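Local coordinates for protein lactococcus lactis MG1363 DpsA (PDB 1ZS3) that binds DNA, which requires its N-terminal helix, and, as a dodecameric Dps-family protein of the ferritin superfamily, probably protects it during oxidative stress, at residues I50-P55 with W109-L114; D77-E82 with F142-G147; K98-D103 with Q123-F128. All coordinates share one frame; numbering follows the deposited sequence.

After the N-terminal helix 5-23, helix 27-51 ends within 50-55, the segment that pairs with 109-114; contact 1 thus closes a loop holding helix 55-81 and the short helix 90-96. Contact 2 starts at the far end of helix 55-81 and is completed by the first turn of helix 142-165, so contacts 1 and 2 cross, on opposite sides of the chain's centre and about 35 Å apart between centres. Contact 3, which lies in sequence wholly within the span of contact 2, lays the connection 98-103 on helix 111-138 and also crosses contact 1, touching it where Trp109 CZ2 meets Asp103 OD1 at 3.9 Å.

Contact 1: residues I50-P55 with W109-L114; sequences IYAKSP and WTDEDL
The carboxylate of Asp111, in the first turn of helix 111-138, grips the turn between helices 27-51 and 55-81 at one end of the four-helix bundle of this Dps subunit. It acts as a fork on two successive amides: OD2 accepts Lys53 N at 3.1 Å and OD1 accepts Ser54 N at 3.3 Å, the second bond nearly straight at 173°. Each oxygen uses its syn lone pair, so the carboxylate faces the backbone with both tips, and a weak bond from Lys53 N to OD1 adds to the grip. Asp111 CG stands anti to its own carbonyl carbon (chi1 -67°), which directs the group at the turn. Beside this polar grip, Ala52 CB makes a looser apolar contact with Leu114 CD1 at 4.3 Å. The amides can be offered in this way because Ala52 is where helix 27-51 breaks, while Ser54 serves as N-cap of helix 55-81, its OG weakly hydrogen-bonded to Val56 N and Lys57 N. Tyr51 OH is hydrogen-bonded to Val86 O of a neighbouring subunit. The Lys53 chain, bent at chi2 and chi4, curls back so that NZ donates a hydrogen bond to Tyr51 O at 2.9 Å, nearly along the C=O axis.

Contact 2: residues D77-E82 with F142-G147; sequences DLLLDE and FALAAG
Helices 55-81 and 142-165 of the ferritin-like four-helix bundle run antiparallel here, their segment axes 9.3 Å apart and 167° between directions. The end of one helix lies beside the start of the other.

The apolar part centres on Leu144, which reaches between Leu78 and Leu79. With CG anti to its backbone N (chi1 -179°), Leu144 swings its isobutyl end across to helix 55-81. Its CD1 presses on Leu78 CB at 3.6 Å and also approaches Leu79 CG, while its other branch, CD2, meets Leu79 CD2 at 3.9 Å, the two side chains crossing obliquely. Leu78 extends in the reverse direction: its CD2 packs on Ala143 CB at 4.0 Å, and its CD1 lies 3.9 Å from Gly147 CA, beside a residue that has no side chain. On the inner side, Leu31 of helix 27-51 touches both Leu79 and Leu144, which carries the packing into the middle of the bundle.

Asp77 and Asp81 form salt bridges with Arg160 of one neighbouring subunit, Asp77 also with Arg62 of another. Glu82 OE1 is hydrogen-bonded to Tyr152 OH of the subunit that supplies Arg160, and the Phe142 ring meets the ring of that Tyr152 edge-to-face.

The polar link between the two segments runs through one water at the N-terminal turn of helix 142-165, where the helix dipole would probably favour a charged glutamate nearby. This water donates to Glu82 OE2 at 2.6 Å and accepts from Leu144 N at 3.0 Å.

Contact 3: residues K98-D103 with Q123-F128; sequences KFITED and QAQNMF
Phe99, an exposed aromatic residue with left-handed backbone angles (phi 70°, psi -10°), lies over helix 111-138 and is met by both a sulfur and a second ring. Phe128 directs its edge at the face of the Phe99 ring in an offset edge-to-face pair, with centroids 6.0 Å apart and planes at 73°. Met127 brings its SD to 4.9 Å from the Phe99 centroid, an oblique Met-aromatic contact. At the base of the ring, Phe99 CB touches Ala124 CB at 3.7 Å, so the residue is seated along one turn of the helix.

On one flank, Lys98 crosses Phe128 at about a right angle and sets its CB 3.7 Å from the ring tip, CZ; the rest of the lysine chain bends at chi2 and chi3 and leads its amine away. On the other, Ile100 CD1 packs at 3.9 Å on CG of Gln125, whose chain runs extended beyond that carbon. NE2 of the buried Gln125 is hydrogen-bonded to Glu41 OE2 and Glu68 OE1, which holds the side chain between helices.

The connection 98-103 runs along the outside of the bundle, over helices 27-51 and 111-138: Lys98 N is hydrogen-bonded to Asn37 OD1, Ile100 packs on Asn37 and Ile40, and Phe128 meets His33 edge-to-face, while helix 142-165 contacts Asn126 from the far side.

Contact 1: residues I50-P55 with W109-L114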
loop_
_atom_site.group_PDB
_atom_site.type_symbol
_atom_site.label_atom_id
_atom_site.label_comp_id
_atom_site.label_asym_id
_atom_site.label_seq_id
_atom_site.Cartn_x
_atom_site.Cartn_y
_atom_site.Cartn_z
ATOM N N ILE A 50 6.635 -24.070 -18.417
ATOM C CA ILE A 50 7.627 -24.869 -17.722
ATOM C C ILE A 50 8.864 -25.242 -18.550
ATOM O O ILE A 50 9.955 -25.264 -18.012
ATOM C CB ILE A 50 6.971 -26.132 -17.126
ATOM C CG1 ILE A 50 6.176 -25.766 -15.892
ATOM C CG2 ILE A 50 8.004 -27.187 -16.748
ATOM C CD1 ILE A 50 5.453 -26.893 -15.283
ATOM N N TYR A 51 8.686 -25.487 -19.833
ATOM C CA TYR A 51 9.791 -26.066 -20.658
ATOM C C TYR A 51 10.373 -25.088 -21.654
ATOM O O TYR A 51 11.360 -25.397 -22.294
ATOM C CB TYR A 51 9.321 -27.336 -21.428
ATOM C CG TYR A 51 9.208 -28.583 -20.548
ATOM C CD1 TYR A 51 10.342 -29.209 -20.090
ATOM C CD2 TYR A 51 7.965 -29.091 -20.148
ATOM C CE1 TYR A 51 10.272 -30.325 -19.289
ATOM C CE2 TYR A 51 7.877 -30.205 -19.336
ATOM C CZ TYR A 51 9.045 -30.819 -18.908
ATOM O OH TYR A 51 8.997 -31.928 -18.100
ATOM N N ALA A 52 9.762 -23.940 -21.832
ATOM C CA ALA A 52 10.318 -22.915 -22.693
ATOM C C ALA A 52 11.634 -22.441 -22.115
ATOM O O ALA A 52 11.860 -22.525 -20.923
ATOM C CB ALA A 52 9.339 -21.764 -22.871
ATOM N N LYS A 53 12.566 -22.017 -22.950
ATOM C CA LYS A 53 13.913 -21.680 -22.479
ATOM C C LYS A 53 13.968 -20.260 -21.866
ATOM O O LYS A 53 14.267 -20.104 -20.664
ATOM C CB LYS A 53 14.903 -21.856 -23.637
ATOM C CG LYS A 53 14.825 -23.204 -24.422
ATOM C CD LYS A 53 14.869 -24.515 -23.568
ATOM C CE LYS A 53 14.606 -25.772 -24.441
ATOM N NZ LYS A 53 13.344 -26.549 -24.083
ATOM N N SER A 54 13.623 -19.225 -22.672
ATOM C CA SER A 54 13.653 -17.813 -22.260
ATOM C C SER A 54 12.796 -17.633 -21.047
ATOM O O SER A 54 11.592 -17.900 -21.110
ATOM C CB SER A 54 13.113 -16.945 -23.388
ATOM O OG SER A 54 12.792 -15.650 -22.935
ATOM N N PRO A 55 13.382 -17.195 -19.932
ATOM C CA PRO A 55 12.593 -17.059 -18.702
ATOM C C PRO A 55 11.561 -15.909 -18.841
ATOM O O PRO A 55 10.601 -15.902 -18.098
ATOM C CB PRO A 55 13.648 -16.781 -17.614
ATOM C CG PRO A 55 14.829 -16.235 -18.324
ATOM C CD PRO A 55 14.779 -16.748 -19.751
ATOM N N TRP A 109 10.105 -28.885 -28.256
ATOM C CA TRP A 109 9.904 -27.882 -29.286
ATOM C C TRP A 109 10.721 -26.649 -28.976
ATOM O O TRP A 109 11.130 -26.423 -27.845
ATOM C CB TRP A 109 8.438 -27.455 -29.371
ATOM C CG TRP A 109 7.487 -28.439 -29.944
ATOM C CD1 TRP A 109 7.725 -29.759 -30.222
ATOM C CD2 TRP A 109 6.105 -28.205 -30.297
ATOM N NE1 TRP A 109 6.576 -30.353 -30.717
ATOM C CE2 TRP A 109 5.586 -29.403 -30.782
ATOM C CE3 TRP A 109 5.281 -27.070 -30.265
ATOM C CZ2 TRP A 109 4.246 -29.539 -31.218
ATOM C CZ3 TRP A 109 3.954 -27.201 -30.697
ATOM C CH2 TRP A 109 3.474 -28.407 -31.174
ATOM N N THR A 110 10.887 -25.818 -29.995
ATOM C CA THR A 110 11.532 -24.558 -29.811
ATOM C C THR A 110 10.515 -23.482 -29.375
ATOM O O THR A 110 9.299 -23.630 -29.566
ATOM C CB THR A 110 12.238 -24.222 -31.105
ATOM O OG1 THR A 110 13.293 -23.299 -30.816
ATOM C CG2 THR A 110 11.330 -23.457 -32.083
ATOM N N ASP A 111 11.036 -22.425 -28.755
ATOM C CA ASP A 111 10.240 -21.315 -28.281
ATOM C C ASP A 111 9.443 -20.682 -29.385
ATOM O O ASP A 111 8.281 -20.375 -29.189
ATOM C CB ASP A 111 11.114 -20.280 -27.563
ATOM C CG ASP A 111 11.680 -20.807 -26.275
ATOM O OD1 ASP A 111 12.421 -20.046 -25.624
ATOM O OD2 ASP A 111 11.451 -21.964 -25.857
ATOM N N GLU A 112 10.059 -20.465 -30.547
ATOM C CA GLU A 112 9.355 -19.903 -31.690
ATOM C C GLU A 112 8.175 -20.790 -32.071
ATOM O O GLU A 112 7.088 -20.309 -32.414
ATOM C CB GLU A 112 10.296 -19.683 -32.885
ATOM C CG GLU A 112 11.478 -18.712 -32.609
ATOM C CD GLU A 112 12.634 -19.249 -31.686
ATOM O OE1 GLU A 112 13.027 -18.525 -30.720
ATOM O OE2 GLU A 112 13.170 -20.372 -31.889
ATOM N N ASP A 113 8.343 -22.115 -31.972
ATOM C CA ASP A 113 7.279 -23.039 -32.376
ATOM C C ASP A 113 6.177 -23.147 -31.315
ATOM O O ASP A 113 5.024 -23.305 -31.671
ATOM C CB ASP A 113 7.811 -24.456 -32.710
ATOM C CG ASP A 113 8.707 -24.491 -34.003
ATOM O OD1 ASP A 113 8.323 -23.849 -35.007
ATOM O OD2 ASP A 113 9.781 -25.123 -34.097
ATOM N N LEU A 114 6.512 -23.093 -30.031
ATOM C CA LEU A 114 5.458 -23.081 -29.011
ATOM C C LEU A 114 4.551 -21.889 -29.222
ATOM O O LEU A 114 3.344 -22.013 -29.182
ATOM C CB LEU A 114 6.088 -23.022 -27.627
ATOM C CG LEU A 114 6.795 -24.324 -27.227
ATOM C CD1 LEU A 114 7.888 -23.997 -26.263
ATOM C CD2 LEU A 114 5.796 -25.277 -26.589
#

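Contact 2: residues D77-E82 with F142-G147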
loop_
_atom_site.group_PDB
_atom_site.type_symbol
_atom_site.label_atom_id
_atom_site.label_comp_id
_atom_site.label_asym_id
_atom_site.label_seq_id
_atom_site.Cartn_x
_atom_site.Cartn_y
_atom_site.Cartn_z
ATOM N N ASP A 77 -19.294 -18.937 -13.409
ATOM C CA ASP A 77 -20.136 -18.220 -12.446
ATOM C C ASP A 77 -21.216 -17.488 -13.160
ATOM O O ASP A 77 -22.332 -17.432 -12.643
ATOM C CB ASP A 77 -19.334 -17.231 -11.625
ATOM C CG ASP A 77 -18.669 -17.878 -10.490
ATOM O OD1 ASP A 77 -17.651 -17.389 -10.000
ATOM O OD2 ASP A 77 -19.092 -18.924 -10.000
ATOM N N LEU A 78 -20.909 -16.914 -14.333
ATOM C CA LEU A 78 -21.904 -16.123 -15.010
ATOM C C LEU A 78 -23.013 -17.073 -15.465
ATOM O O LEU A 78 -24.190 -16.710 -15.408
ATOM C CB LEU A 78 -21.299 -15.390 -16.200
ATOM C CG LEU A 78 -20.613 -14.074 -15.839
ATOM C CD1 LEU A 78 -19.852 -13.517 -17.024
ATOM C CD2 LEU A 78 -21.594 -13.014 -15.340
ATOM N N LEU A 79 -22.613 -18.264 -15.901
ATOM C CA LEU A 79 -23.561 -19.308 -16.379
ATOM C C LEU A 79 -24.412 -19.838 -15.249
ATOM O O LEU A 79 -25.613 -19.798 -15.330
ATOM C CB LEU A 79 -22.786 -20.459 -17.050
ATOM C CG LEU A 79 -22.351 -20.281 -18.539
ATOM C CD1 LEU A 79 -21.272 -21.310 -18.892
ATOM C CD2 LEU A 79 -23.513 -20.407 -19.499
ATOM N N LEU A 80 -23.801 -20.353 -14.198
ATOM C CA LEU A 80 -24.557 -20.787 -13.031
ATOM C C LEU A 80 -25.512 -19.719 -12.515
ATOM O O LEU A 80 -26.473 -20.015 -11.822
ATOM C CB LEU A 80 -23.616 -21.229 -11.897
ATOM C CG LEU A 80 -23.282 -22.735 -11.870
ATOM C CD1 LEU A 80 -22.303 -23.074 -12.946
ATOM C CD2 LEU A 80 -22.748 -23.186 -10.548
ATOM N N ASP A 81 -25.215 -18.458 -12.799
ATOM C CA ASP A 81 -25.964 -17.312 -12.307
ATOM C C ASP A 81 -27.211 -17.253 -13.128
ATOM O O ASP A 81 -28.246 -16.787 -12.684
ATOM C CB ASP A 81 -25.168 -15.999 -12.499
ATOM C CG ASP A 81 -24.251 -15.656 -11.332
ATOM O OD1 ASP A 81 -24.257 -16.336 -10.287
ATOM O OD2 ASP A 81 -23.497 -14.671 -11.408
ATOM N N GLU A 82 -27.092 -17.721 -14.353
ATOM C CA GLU A 82 -28.238 -17.836 -15.231
ATOM C C GLU A 82 -28.722 -19.276 -15.338
ATOM O O GLU A 82 -29.427 -19.652 -16.245
ATOM C CB GLU A 82 -27.910 -17.242 -16.602
ATOM C CG GLU A 82 -29.088 -16.406 -17.120
ATOM C CD GLU A 82 -28.755 -14.969 -17.351
ATOM O OE1 GLU A 82 -29.603 -14.191 -17.811
ATOM O OE2 GLU A 82 -27.607 -14.625 -17.141
ATOM N N PHE A 142 -27.652 -11.092 -20.595
ATOM C CA PHE A 142 -26.809 -9.913 -20.907
ATOM C C PHE A 142 -25.441 -9.855 -20.202
ATOM O O PHE A 142 -24.461 -9.425 -20.796
ATOM C CB PHE A 142 -27.502 -8.604 -20.598
ATOM C CG PHE A 142 -28.930 -8.563 -20.963
ATOM C CD1 PHE A 142 -29.913 -8.741 -19.980
ATOM C CD2 PHE A 142 -29.320 -8.278 -22.249
ATOM C CE1 PHE A 142 -31.234 -8.645 -20.285
ATOM C CE2 PHE A 142 -30.656 -8.190 -22.555
ATOM C CZ PHE A 142 -31.605 -8.369 -21.563
ATOM N N ALA A 143 -25.401 -10.198 -18.915
ATOM C CA ALA A 143 -24.150 -10.163 -18.140
ATOM C C ALA A 143 -23.188 -11.173 -18.727
ATOM O O ALA A 143 -22.021 -10.886 -18.894
ATOM C CB ALA A 143 -24.391 -10.431 -16.662
ATOM N N LEU A 144 -23.677 -12.352 -19.039
ATOM C CA LEU A 144 -22.864 -13.384 -19.647
ATOM C C LEU A 144 -22.286 -12.877 -20.957
ATOM O O LEU A 144 -21.136 -13.085 -21.261
ATOM C CB LEU A 144 -23.710 -14.610 -19.923
ATOM C CG LEU A 144 -23.013 -15.824 -20.544
ATOM C CD1 LEU A 144 -22.036 -16.417 -19.595
ATOM C CD2 LEU A 144 -24.038 -16.857 -20.943
ATOM N N ALA A 145 -23.120 -12.206 -21.748
ATOM C CA ALA A 145 -22.692 -11.740 -23.036
ATOM C C ALA A 145 -21.482 -10.833 -22.840
ATOM O O ALA A 145 -20.490 -10.973 -23.553
ATOM C CB ALA A 145 -23.832 -11.017 -23.765
ATOM N N ALA A 146 -21.548 -9.930 -21.860
ATOM C CA ALA A 146 -20.488 -8.990 -21.546
ATOM C C ALA A 146 -19.180 -9.700 -21.153
ATOM O O ALA A 146 -18.102 -9.334 -21.643
ATOM C CB ALA A 146 -20.931 -8.072 -20.447
ATOM N N GLY A 147 -19.269 -10.692 -20.256
ATOM C CA GLY A 147 -18.122 -11.506 -19.871
ATOM C C GLY A 147 -17.465 -12.168 -21.079
ATOM O O GLY A 147 -16.263 -12.224 -21.177
HETATM O O HOH W 1 -26.527 -12.415 -17.978
#

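Contact 3: residues K98-D103 with Q123-F128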
loop_
_atom_site.group_PDB
_atom_site.type_symbol
_atom_site.label_atom_id
_atom_site.label_comp_id
_atom_site.label_asym_id
_atom_site.label_seq_id
_atom_site.Cartn_x
_atom_site.Cartn_y
_atom_site.Cartn_z
ATOM N N LYS A 98 -12.383 -28.613 -28.798
ATOM C CA LYS A 98 -12.113 -28.816 -30.218
ATOM C C LYS A 98 -10.892 -27.998 -30.661
ATOM O O LYS A 98 -10.576 -26.974 -30.095
ATOM C CB LYS A 98 -13.362 -28.500 -31.071
ATOM C CG LYS A 98 -14.722 -28.943 -30.452
ATOM C CD LYS A 98 -15.358 -30.184 -31.139
ATOM C CE LYS A 98 -15.190 -31.463 -30.299
ATOM N NZ LYS A 98 -16.306 -32.464 -30.479
ATOM N N PHE A 99 -10.217 -28.494 -31.703
ATOM C CA PHE A 99 -9.173 -27.808 -32.453
ATOM C C PHE A 99 -7.832 -27.598 -31.707
ATOM O O PHE A 99 -6.859 -27.152 -32.303
ATOM C CB PHE A 99 -9.672 -26.465 -33.037
ATOM C CG PHE A 99 -10.671 -26.595 -34.184
ATOM C CD1 PHE A 99 -11.854 -27.314 -34.046
ATOM C CD2 PHE A 99 -10.416 -25.992 -35.419
ATOM C CE1 PHE A 99 -12.761 -27.430 -35.096
ATOM C CE2 PHE A 99 -11.333 -26.102 -36.496
ATOM C CZ PHE A 99 -12.500 -26.822 -36.326
ATOM N N ILE A 100 -7.803 -27.858 -30.409
ATOM C CA ILE A 100 -6.620 -27.661 -29.574
ATOM C C ILE A 100 -6.171 -29.031 -29.146
ATOM O O ILE A 100 -6.948 -29.858 -28.686
ATOM C CB ILE A 100 -6.906 -26.815 -28.308
ATOM C CG1 ILE A 100 -7.046 -25.344 -28.672
ATOM C CG2 ILE A 100 -5.822 -27.021 -27.229
ATOM C CD1 ILE A 100 -8.347 -24.751 -28.186
ATOM N N THR A 101 -4.878 -29.259 -29.281
ATOM C CA THR A 101 -4.353 -30.609 -29.196
ATOM C C THR A 101 -3.034 -30.635 -28.399
ATOM O O THR A 101 -2.115 -29.917 -28.715
ATOM C CB THR A 101 -4.173 -31.174 -30.633
ATOM O OG1 THR A 101 -2.811 -31.416 -30.905
ATOM C CG2 THR A 101 -4.605 -30.151 -31.778
ATOM N N GLU A 102 -2.995 -31.449 -27.363
ATOM C CA GLU A 102 -1.812 -31.594 -26.518
ATOM C C GLU A 102 -0.732 -32.379 -27.259
ATOM O O GLU A 102 -0.908 -32.692 -28.412
ATOM C CB GLU A 102 -2.173 -32.202 -25.191
ATOM C CG GLU A 102 -3.155 -31.333 -24.452
ATOM C CD GLU A 102 -3.571 -31.972 -23.174
ATOM O OE1 GLU A 102 -2.703 -32.086 -22.264
ATOM O OE2 GLU A 102 -4.772 -32.345 -23.094
ATOM N N ASP A 103 0.422 -32.628 -26.639
ATOM C CA ASP A 103 1.585 -33.232 -27.313
ATOM C C ASP A 103 2.727 -33.335 -26.319
ATOM O O ASP A 103 3.278 -32.319 -25.965
ATOM C CB ASP A 103 2.020 -32.375 -28.524
ATOM C CG ASP A 103 2.799 -33.169 -29.602
ATOM O OD1 ASP A 103 2.458 -32.995 -30.811
ATOM O OD2 ASP A 103 3.752 -33.954 -29.339
ATOM N N GLN A 123 -6.703 -18.567 -32.191
ATOM C CA GLN A 123 -7.506 -18.186 -33.353
ATOM C C GLN A 123 -8.638 -19.165 -33.381
ATOM O O GLN A 123 -9.739 -18.821 -33.749
ATOM C CB GLN A 123 -6.700 -18.318 -34.651
ATOM C CG GLN A 123 -6.556 -17.049 -35.521
ATOM C CD GLN A 123 -5.286 -17.019 -36.418
ATOM O OE1 GLN A 123 -5.170 -16.151 -37.305
ATOM N NE2 GLN A 123 -4.345 -17.932 -36.173
ATOM N N ALA A 124 -8.342 -20.396 -32.942
ATOM C CA ALA A 124 -9.339 -21.486 -32.944
ATOM C C ALA A 124 -10.319 -21.297 -31.839
ATOM O O ALA A 124 -11.500 -21.517 -32.051
ATOM C CB ALA A 124 -8.687 -22.875 -32.858
ATOM N N GLN A 125 -9.893 -20.849 -30.655
ATOM C CA GLN A 125 -10.848 -20.611 -29.568
ATOM C C GLN A 125 -11.888 -19.555 -29.984
ATOM O O GLN A 125 -13.035 -19.608 -29.494
ATOM C CB GLN A 125 -10.195 -20.108 -28.262
ATOM C CG GLN A 125 -9.087 -20.993 -27.681
ATOM C CD GLN A 125 -8.722 -20.583 -26.296
ATOM O OE1 GLN A 125 -9.539 -20.030 -25.586
ATOM N NE2 GLN A 125 -7.481 -20.819 -25.911
ATOM N N ASN A 126 -11.504 -18.646 -30.902
ATOM C CA ASN A 126 -12.375 -17.504 -31.296
ATOM C C ASN A 126 -13.585 -17.873 -32.134
ATOM O O ASN A 126 -14.583 -17.190 -32.048
ATOM C CB ASN A 126 -11.606 -16.368 -31.993
ATOM C CG ASN A 126 -10.965 -15.380 -30.980
ATOM O OD1 ASN A 126 -11.197 -15.459 -29.764
ATOM N ND2 ASN A 126 -10.154 -14.464 -31.486
ATOM N N MET A 127 -13.489 -18.923 -32.952
ATOM C CA MET A 127 -14.643 -19.398 -33.751
ATOM C C MET A 127 -15.828 -19.739 -32.858
ATOM O O MET A 127 -16.960 -19.463 -33.239
ATOM C CB MET A 127 -14.285 -20.656 -34.576
ATOM C CG MET A 127 -13.395 -20.431 -35.825
ATOM S SD MET A 127 -12.419 -21.947 -36.205
ATOM C CE MET A 127 -10.634 -21.252 -36.593
ATOM N N PHE A 128 -15.556 -20.307 -31.683
ATOM C CA PHE A 128 -16.570 -20.720 -30.727
ATOM C C PHE A 128 -17.068 -19.606 -29.793
ATOM O O PHE A 128 -18.215 -19.657 -29.340
ATOM C CB PHE A 128 -16.011 -21.857 -29.880
ATOM C CG PHE A 128 -15.704 -23.104 -30.650
ATOM C CD1 PHE A 128 -14.609 -23.169 -31.504
ATOM C CD2 PHE A 128 -16.528 -24.226 -30.535
ATOM C CE1 PHE A 128 -14.332 -24.324 -32.212
ATOM C CE2 PHE A 128 -16.245 -25.372 -31.243
ATOM C CZ PHE A 128 -15.141 -25.426 -32.079
#